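Local coordinates for protein cysteine protease-like VirA (Shigella flexneri, PDB 3EB8) that acts as a secreted virulence effector needed for bacterial entry into epithelial cells and spread between them, with a reported tubulin-directed protease activity that is disputed, at residues 303-308 with 318-323. Numbering follows the deposited sequence.
Sequences SSSILP and INKIET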
# COMPACT_ATOMS: atom_id res chain seq x y z
N SER A 303 3.47 4.42 1.78
CA SER A 303 2.41 3.65 1.16
C SER A 303 2.08 2.50 2.10
O SER A 303 2.92 1.62 2.31
CB SER A 303 2.85 3.10 -0.18
OG SER A 303 1.98 2.04 -0.57
N SER A 304 0.88 2.52 2.66
CA SER A 304 0.45 1.49 3.61
C SER A 304 -0.72 0.70 3.04
O SER A 304 -1.84 1.20 2.95
CB SER A 304 0.06 2.13 4.94
OG SER A 304 -0.22 1.15 5.94
N SER A 305 -0.48 -0.55 2.66
CA SER A 305 -1.55 -1.37 2.12
C SER A 305 -2.01 -2.40 3.11
O SER A 305 -1.20 -3.13 3.68
CB SER A 305 -1.09 -2.04 0.84
OG SER A 305 -0.77 -1.05 -0.11
N ILE A 306 -3.31 -2.48 3.30
CA ILE A 306 -3.86 -3.56 4.10
C ILE A 306 -4.41 -4.62 3.13
O ILE A 306 -4.80 -4.29 2.01
CB ILE A 306 -4.89 -3.03 5.11
CG1 ILE A 306 -5.11 -4.05 6.23
CG2 ILE A 306 -6.21 -2.68 4.43
CD1 ILE A 306 -5.86 -3.51 7.43
N LEU A 307 -4.41 -5.89 3.53
CA LEU A 307 -4.77 -6.97 2.61
C LEU A 307 -5.86 -7.88 3.17
O LEU A 307 -5.63 -9.09 3.31
CB LEU A 307 -3.55 -7.84 2.26
CG LEU A 307 -2.26 -7.23 1.68
CD1 LEU A 307 -1.15 -8.28 1.60
CD2 LEU A 307 -2.49 -6.61 0.32
N PRO A 308 -7.04 -7.33 3.48
CA PRO A 308 -8.10 -8.19 4.02
C PRO A 308 -8.47 -9.26 3.00
O PRO A 308 -8.42 -9.01 1.81
CB PRO A 308 -9.29 -7.23 4.18
CG PRO A 308 -8.96 -6.08 3.27
CD PRO A 308 -7.49 -5.93 3.41
N ILE A 318 -8.19 -11.42 -2.21
CA ILE A 318 -7.79 -10.32 -1.34
C ILE A 318 -8.36 -9.00 -1.84
O ILE A 318 -8.45 -8.76 -3.04
CB ILE A 318 -6.25 -10.19 -1.27
CG1 ILE A 318 -5.64 -11.27 -0.39
CG2 ILE A 318 -5.85 -8.82 -0.74
CD1 ILE A 318 -4.14 -11.49 -0.62
N ASN A 319 -8.77 -8.14 -0.92
CA ASN A 319 -9.11 -6.77 -1.25
C ASN A 319 -7.97 -5.87 -0.80
O ASN A 319 -7.82 -5.57 0.39
CB ASN A 319 -10.42 -6.37 -0.57
CG ASN A 319 -10.77 -4.89 -0.75
OD1 ASN A 319 -10.32 -4.23 -1.69
ND2 ASN A 319 -11.57 -4.37 0.17
N LYS A 320 -7.12 -5.48 -1.75
CA LYS A 320 -6.05 -4.56 -1.44
C LYS A 320 -6.59 -3.14 -1.24
O LYS A 320 -7.20 -2.55 -2.13
CB LYS A 320 -5.00 -4.57 -2.54
CG LYS A 320 -3.80 -3.70 -2.27
CD LYS A 320 -2.87 -3.80 -3.45
CE LYS A 320 -1.65 -2.95 -3.31
NZ LYS A 320 -0.67 -3.36 -4.38
N ILE A 321 -6.37 -2.60 -0.05
CA ILE A 321 -6.72 -1.23 0.23
C ILE A 321 -5.43 -0.54 0.54
O ILE A 321 -4.78 -0.87 1.53
CB ILE A 321 -7.65 -1.12 1.45
CG1 ILE A 321 -8.91 -1.95 1.23
CG2 ILE A 321 -8.00 0.31 1.74
CD1 ILE A 321 -9.86 -1.89 2.39
N GLU A 322 -5.03 0.40 -0.31
CA GLU A 322 -3.79 1.11 -0.10
C GLU A 322 -4.03 2.59 0.24
O GLU A 322 -4.85 3.26 -0.39
CB GLU A 322 -2.93 1.01 -1.35
CG GLU A 322 -1.76 1.97 -1.40
CD GLU A 322 -0.93 1.75 -2.64
OE1 GLU A 322 -1.36 0.98 -3.52
OE2 GLU A 322 0.17 2.34 -2.76
N THR A 323 -3.30 3.07 1.25
CA THR A 323 -3.29 4.48 1.57
C THR A 323 -1.87 5.01 1.46
O THR A 323 -0.94 4.43 2.02
CB THR A 323 -3.76 4.75 2.98
OG1 THR A 323 -4.92 3.96 3.24
CG2 THR A 323 -4.06 6.25 3.17
O HOH W 1 -4.75 1.36 3.97
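Segments 303-308 and 318-323, pieces of two longer strands, run antiparallel, and straight backbone bonds tie Ser304 to Thr323 in both directions, with Ser304 N 2.7 Å from Thr323 O. Ile306 and Ile321 also bond in both directions, Ile306 N to Ile321 O less straight than the return bond. Pro308 has no N-H to give: its CD lies 3.1 Å from Asn319 O, a tight fit, while its own carbonyl still accepts Asn319 N.

On the face carrying Ser305 and Glu322, Glu322 is stretched out, CG anti to the backbone N (chi1 166°) and the chain extended beyond. This brings OE2 2.9 Å from Ser303 OG, which donates a hydrogen bond from above the carboxylate plane. Ser305 turns its OG anti to its carbonyl carbon (chi1 -62°), so the hydroxyl sits against the Glu322 methylenes, Ser305 OG lying 3.2 Å from Glu322 CB. Lys320 extends fully on the same side, passing CE by Ser305 OG, and its NZ is gripped by the carbonyls of Ala116 and Cys119 at the end of helix 110-118. With Lys320 NZ 4.5 Å from Glu322 OE1, the ammonium may help stabilise the buried carboxylate's charge.

On the opposite face, Ile306 and Ile321 lie side by side, pointing the same way. Ile306 holds CG1 anti to the backbone N (chi1 -161°), which swings that branch away and leaves CG2 in the crowded position, 3.7 Å from Ile321 CB. Beyond them, a water donates to Ser304 O and hydrogen-bonds Thr323 OG1 at 2.7 Å; Ser304 OG is held by Ala235 O.

Flanked by strands 274-283 and 348-356, the two segments form the interior of a long beta hairpin, 300-312 with 315-327, at the heart of the mixed sheet in this EspG/VirA-family protein.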